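Local atomic coordinates of probable polyketide synthase 1 (Dictyostelium discoideum, PDB entry 2H84), a protein that probably extends and cyclises polyketide chains through its C-terminal type III polyketide synthase domain, the part described here, which yields acylpyrones in vitro. Residues 90-95 / 127-132; 132-137 / 147-152. All blocks are in the same frame, centred on the assembly; numbering follows the deposited sequence.

Interaction 1 of 2, residues 90-95 / 127-132; sequences QFKKVV and GIIIPD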
loop_
_atom_site.group_PDB
_atom_site.type_symbol
_atom_site.label_atom_id
_atom_site.label_comp_id
_atom_site.label_asym_id
_atom_site.label_seq_id
_atom_site.Cartn_x
_atom_site.Cartn_y
_atom_site.Cartn_z
ATOM N N GLN A 90 6.948 -11.638 14.813
ATOM C CA GLN A 90 5.935 -11.565 15.861
ATOM C C GLN A 90 4.694 -10.885 15.290
ATOM O O GLN A 90 3.578 -11.360 15.480
ATOM C CB GLN A 90 6.458 -10.771 17.068
ATOM C CG GLN A 90 5.376 -10.334 18.058
ATOM C CD GLN A 90 4.749 -11.479 18.848
ATOM O OE1 GLN A 90 3.728 -11.296 19.521
ATOM N NE2 GLN A 90 5.359 -12.658 18.776
ATOM N N PHE A 91 4.908 -9.772 14.590
ATOM C CA PHE A 91 3.833 -9.004 13.957
ATOM C C PHE A 91 2.985 -9.936 13.089
ATOM O O PHE A 91 1.781 -10.089 13.308
ATOM C CB PHE A 91 4.457 -7.889 13.107
ATOM C CG PHE A 91 3.461 -7.045 12.338
ATOM C CD1 PHE A 91 3.212 -7.299 10.995
ATOM C CD2 PHE A 91 2.813 -5.967 12.943
ATOM C CE1 PHE A 91 2.350 -6.489 10.268
ATOM C CE2 PHE A 91 1.952 -5.156 12.218
ATOM C CZ PHE A 91 1.719 -5.420 10.880
ATOM N N LYS A 92 3.637 -10.561 12.113
ATOM C CA LYS A 92 2.999 -11.501 11.201
ATOM C C LYS A 92 2.153 -12.515 11.975
ATOM O O LYS A 92 1.043 -12.866 11.577
ATOM C CB LYS A 92 4.087 -12.236 10.406
ATOM C CG LYS A 92 3.868 -12.262 8.903
ATOM C CD LYS A 92 5.118 -11.829 8.164
ATOM C CE LYS A 92 6.266 -12.799 8.387
ATOM N NZ LYS A 92 7.510 -12.351 7.703
ATOM N N LYS A 93 2.692 -12.977 13.092
ATOM C CA LYS A 93 2.029 -13.958 13.929
ATOM C C LYS A 93 0.865 -13.405 14.758
ATOM O O LYS A 93 0.055 -14.164 15.267
ATOM C CB LYS A 93 3.097 -14.587 14.832
ATOM C CG LYS A 93 2.643 -15.597 15.807
ATOM C CD LYS A 93 2.340 -14.891 16.992
ATOM C CE LYS A 93 2.502 -15.856 18.014
ATOM N NZ LYS A 93 2.039 -15.169 19.139
ATOM N N VAL A 94 0.745 -12.092 14.875
ATOM C CA VAL A 94 -0.313 -11.559 15.716
ATOM C C VAL A 94 -1.330 -10.645 15.032
ATOM O O VAL A 94 -2.418 -10.415 15.557
ATOM C CB VAL A 94 0.322 -10.819 16.924
ATOM C CG1 VAL A 94 0.636 -9.384 16.545
ATOM C CG2 VAL A 94 -0.592 -10.881 18.129
ATOM N N VAL A 95 -0.996 -10.125 13.864
ATOM C CA VAL A 95 -1.924 -9.230 13.196
ATOM C C VAL A 95 -3.094 -9.864 12.437
ATOM O O VAL A 95 -4.174 -9.277 12.393
ATOM C CB VAL A 95 -1.148 -8.217 12.302
ATOM C CG1 VAL A 95 -0.126 -8.868 11.589
ATOM C CG2 VAL A 95 -1.988 -7.635 11.302
ATOM N N GLY A 127 4.305 -3.162 10.042
ATOM C CA GLY A 127 4.870 -4.470 9.765
ATOM C C GLY A 127 4.626 -4.857 8.322
ATOM O O GLY A 127 3.714 -4.330 7.692
ATOM N N ILE A 128 5.429 -5.777 7.798
ATOM C CA ILE A 128 5.291 -6.214 6.411
ATOM C C ILE A 128 4.869 -7.672 6.292
ATOM O O ILE A 128 5.610 -8.572 6.684
ATOM C CB ILE A 128 6.620 -6.028 5.640
ATOM C CG1 ILE A 128 7.098 -4.579 5.771
ATOM C CG2 ILE A 128 6.436 -6.401 4.179
ATOM C CD1 ILE A 128 6.117 -3.553 5.234
ATOM N N ILE A 129 3.677 -7.895 5.745
ATOM C CA ILE A 129 3.147 -9.240 5.561
ATOM C C ILE A 129 2.812 -9.492 4.098
ATOM O O ILE A 129 1.986 -8.793 3.510
ATOM C CB ILE A 129 1.855 -9.459 6.352
ATOM C CG1 ILE A 129 2.100 -9.239 7.835
ATOM C CG2 ILE A 129 1.341 -10.860 6.117
ATOM C CD1 ILE A 129 0.874 -9.499 8.690
ATOM N N ILE A 130 3.447 -10.501 3.517
ATOM C CA ILE A 130 3.201 -10.862 2.125
ATOM C C ILE A 130 2.974 -12.367 2.036
ATOM O O ILE A 130 3.798 -13.150 2.492
ATOM C CB ILE A 130 4.397 -10.502 1.235
ATOM C CG1 ILE A 130 4.573 -8.976 1.193
ATOM C CG2 ILE A 130 4.207 -11.110 -0.149
ATOM C CD1 ILE A 130 5.834 -8.503 0.467
ATOM N N PRO A 131 1.823 -12.799 1.500
ATOM C CA PRO A 131 0.695 -12.030 0.958
ATOM C C PRO A 131 0.135 -11.085 2.024
ATOM O O PRO A 131 0.129 -11.412 3.213
ATOM C CB PRO A 131 -0.317 -13.113 0.587
ATOM C CG PRO A 131 0.513 -14.354 0.398
ATOM C CD PRO A 131 1.534 -14.241 1.493
ATOM N N ASP A 132 -0.354 -9.928 1.600
ATOM C CA ASP A 132 -0.883 -8.936 2.531
ATOM C C ASP A 132 -2.108 -9.401 3.311
ATOM O O ASP A 132 -2.733 -10.393 2.960
ATOM C CB ASP A 132 -1.230 -7.665 1.776
ATOM C CG ASP A 132 -1.298 -6.458 2.677
ATOM O OD1 ASP A 132 -1.734 -5.400 2.196
ATOM O OD2 ASP A 132 -0.913 -6.557 3.859
HETATM O O HOH W 1 7.843 -10.255 5.565
#
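The alpha carbon of Gly127 lies over one face of the Phe91 ring, offset toward the rim, in a CH-pi contact: Gly127 CA is 3.4 Å from the ring centroid and 18° off the ring normal. CG of Phe91 is anti to the backbone N (chi1 177°), on a CB that points toward the loop, and the ring lies against Gly127; glycine lets the backbone come down onto it, because a beta carbon at this position would run into the ring. Ile129 packs beside the ring. Its CG1 meets the edge, 3.7 Å from Phe91 CE1 and near the ring plane. This apolar side is buried and closely packed. The other flank is looser and partly open to solvent. There the stem of Lys92 slides past Ile129 in the opposite direction, Lys92 CG lying 3.7 Å from Ile129 CG1. The ammonium group ends at a water, which accepts from Lys92 NZ and donates to Ile128 O, both bonds measuring 3.0 Å. Its stronger partner is Asp247 of the second subunit, in a salt bridge. With no direct hydrogen bond between 90-95 and 127-132, the two are joined chiefly by apolar packing, and the charge of Lys92 is directed to the dimer interface.

Interaction 2 of 2, residues 132-137 / 147-152; sequences DVNFKL and VERVSL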
loop_
_atom_site.group_PDB
_atom_site.type_symbol
_atom_site.label_atom_id
_atom_site.label_comp_id
_atom_site.label_asym_id
_atom_site.label_seq_id
_atom_site.Cartn_x
_atom_site.Cartn_y
_atom_site.Cartn_z
ATOM N N ASP A 132 -0.354 -9.928 1.600
ATOM C CA ASP A 132 -0.883 -8.936 2.531
ATOM C C ASP A 132 -2.108 -9.401 3.311
ATOM O O ASP A 132 -2.733 -10.393 2.960
ATOM C CB ASP A 132 -1.230 -7.665 1.776
ATOM C CG ASP A 132 -1.298 -6.458 2.677
ATOM O OD1 ASP A 132 -1.734 -5.400 2.196
ATOM O OD2 ASP A 132 -0.913 -6.557 3.859
ATOM N N VAL A 133 -2.453 -8.667 4.363
ATOM C CA VAL A 133 -3.597 -9.003 5.202
ATOM C C VAL A 133 -4.915 -9.180 4.445
ATOM O O VAL A 133 -5.686 -10.087 4.749
ATOM C CB VAL A 133 -3.807 -7.940 6.286
ATOM C CG1 VAL A 133 -4.892 -8.373 7.244
ATOM C CG2 VAL A 133 -2.513 -7.715 7.034
ATOM N N ASN A 134 -5.190 -8.327 3.463
ATOM C CA ASN A 134 -6.445 -8.459 2.734
ATOM C C ASN A 134 -6.598 -9.802 2.033
ATOM O O ASN A 134 -7.717 -10.292 1.898
ATOM C CB ASN A 134 -6.626 -7.322 1.718
ATOM C CG ASN A 134 -5.457 -7.181 0.769
ATOM O OD1 ASN A 134 -4.561 -6.418 0.990
ATOM N ND2 ASN A 134 -5.476 -7.917 -0.284
ATOM N N PHE A 135 -5.492 -10.396 1.578
ATOM C CA PHE A 135 -5.556 -11.695 0.899
ATOM C C PHE A 135 -5.841 -12.801 1.909
ATOM O O PHE A 135 -6.708 -13.658 1.694
ATOM C CB PHE A 135 -4.238 -12.008 0.192
ATOM C CG PHE A 135 -4.207 -13.375 -0.455
ATOM C CD1 PHE A 135 -4.608 -13.544 -1.782
ATOM C CD2 PHE A 135 -3.797 -14.494 0.264
ATOM C CE1 PHE A 135 -4.613 -14.791 -2.374
ATOM C CE2 PHE A 135 -3.801 -15.743 -0.326
ATOM C CZ PHE A 135 -4.206 -15.887 -1.650
ATOM N N LYS A 136 -5.086 -12.776 3.002
ATOM C CA LYS A 136 -5.236 -13.753 4.071
ATOM C C LYS A 136 -6.663 -13.819 4.615
ATOM O O LYS A 136 -7.116 -14.881 5.057
ATOM C CB LYS A 136 -4.277 -13.420 5.211
ATOM C CG LYS A 136 -2.893 -14.002 5.046
ATOM C CD LYS A 136 -1.932 -13.480 6.110
ATOM C CE LYS A 136 -0.831 -14.494 6.398
ATOM N NZ LYS A 136 -0.230 -15.024 5.134
ATOM N N LEU A 137 -7.355 -12.679 4.575
ATOM C CA LEU A 137 -8.722 -12.571 5.079
ATOM C C LEU A 137 -9.761 -13.167 4.146
ATOM O O LEU A 137 -10.802 -13.641 4.603
ATOM C CB LEU A 137 -9.070 -11.105 5.380
ATOM C CG LEU A 137 -8.447 -10.485 6.640
ATOM C CD1 LEU A 137 -8.590 -8.969 6.607
ATOM C CD2 LEU A 137 -9.107 -11.067 7.881
ATOM N N VAL A 147 -13.150 -11.370 -4.873
ATOM C CA VAL A 147 -13.237 -10.046 -4.264
ATOM C C VAL A 147 -11.970 -9.262 -4.609
ATOM O O VAL A 147 -10.865 -9.800 -4.563
ATOM C CB VAL A 147 -13.401 -10.147 -2.719
ATOM C CG1 VAL A 147 -12.143 -10.712 -2.097
ATOM C CG2 VAL A 147 -13.728 -8.784 -2.127
ATOM N N GLU A 148 -12.144 -7.993 -4.972
ATOM C CA GLU A 148 -11.021 -7.141 -5.346
ATOM C C GLU A 148 -10.169 -6.692 -4.164
ATOM O O GLU A 148 -10.692 -6.185 -3.164
ATOM C CB GLU A 148 -11.529 -5.933 -6.140
ATOM C CG GLU A 148 -11.925 -6.305 -7.556
ATOM C CD GLU A 148 -12.328 -5.116 -8.411
ATOM O OE1 GLU A 148 -11.590 -4.102 -8.432
ATOM O OE2 GLU A 148 -13.385 -5.215 -9.073
ATOM N N ARG A 149 -8.853 -6.893 -4.293
ATOM C CA ARG A 149 -7.901 -6.535 -3.240
ATOM C C ARG A 149 -7.197 -5.190 -3.437
ATOM O O ARG A 149 -6.865 -4.800 -4.557
ATOM C CB ARG A 149 -6.821 -7.609 -3.082
ATOM C CG ARG A 149 -7.223 -9.015 -3.464
ATOM C CD ARG A 149 -6.372 -10.060 -2.733
ATOM N NE ARG A 149 -4.960 -9.697 -2.562
ATOM C CZ ARG A 149 -4.074 -9.582 -3.549
ATOM N NH1 ARG A 149 -4.433 -9.794 -4.813
ATOM N NH2 ARG A 149 -2.816 -9.272 -3.266
ATOM N N VAL A 150 -6.965 -4.501 -2.321
ATOM C CA VAL A 150 -6.292 -3.205 -2.295
ATOM C C VAL A 150 -5.400 -3.142 -1.055
ATOM O O VAL A 150 -5.903 -3.227 0.060
ATOM C CB VAL A 150 -7.307 -2.049 -2.215
ATOM C CG1 VAL A 150 -6.581 -0.723 -2.208
ATOM C CG2 VAL A 150 -8.255 -2.114 -3.377
ATOM N N SER A 151 -4.086 -3.005 -1.238
ATOM C CA SER A 151 -3.165 -2.917 -0.093
ATOM C C SER A 151 -2.660 -1.490 0.164
ATOM O O SER A 151 -1.649 -1.091 -0.396
ATOM C CB SER A 151 -1.948 -3.824 -0.305
ATOM O OG SER A 151 -2.284 -5.203 -0.265
ATOM N N LEU A 152 -3.360 -0.724 0.996
ATOM C CA LEU A 152 -2.937 0.641 1.323
ATOM C C LEU A 152 -1.930 0.590 2.475
ATOM O O LEU A 152 -2.309 0.763 3.638
ATOM C CB LEU A 152 -4.114 1.507 1.786
ATOM C CG LEU A 152 -4.844 2.491 0.870
ATOM C CD1 LEU A 152 -5.519 3.549 1.755
ATOM C CD2 LEU A 152 -3.872 3.158 -0.104
#
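Asp132 OD1 takes a hydrogen bond from Ser151 OG at 2.5 Å on its anti lone pair, the one turned away from the other carboxylate oxygen. The same oxygen also accepts from Asn153 ND2 and, weakly, from Ser122 OG, so three side chains converge on one buried atom. Asp132 OD2 receives a weak bond from Val133 N at 2.7 Å. These donors, together with the start of helix 133-141, would be expected to favour a charged carboxylate. An alanine in place of Asp132 would probably leave Ser151 and Asn153 without their shared acceptor and let the start of the helix shift against the strand.

Further along, the CB of Asn134 is directed toward the strand. Its amide is wedged between Ser151 and Arg149, crossing the arginine at about a right angle, with the amide and guanidinium planes 31° apart. Phe135 meets Arg149 from the helix side. Arg149 NE lies in the plane of the ring at its edge, 3.9 Å from Phe135 CD1, and that ring atom sits over one face of the guanidinium. The two planes are 88° apart, so the aromatic face is not what the arginine meets.

Helix 133-137 and strand 148-152 run in roughly opposite directions, 147° apart, with 8.3 Å between axes, as the last two elements of a beta-alpha-beta unit in the thiolase fold. Strand 148-153 pairs with parallel strand 119-124 and is outermost in the sheet within this chain; its Arg149 backbone bonds to Asn234 and Arg165 of the second subunit. Helix 84-110 packs on the helix through Val133 and Leu137.

In the fold
From the N terminus, helix 84-110 comes first, and the chain then passes through strand 119-124 into the loop 127-132, which returns to the helix in interaction 1 and closes a loop of 31 intervening residues. Interaction 2 follows in series, neither nesting nor crossing: helix 133-141 leads through a six-residue connection to strand 148-153. Asp132 belongs to both, ending one and opening the other, and the Lys136 side chain of the second packs near Ile129 of the first. Together they join helix 84-110 to the crossover helix and to the strand that is outermost in this chain's mixed sheet, on a side of the domain where both contacts meet the second subunit.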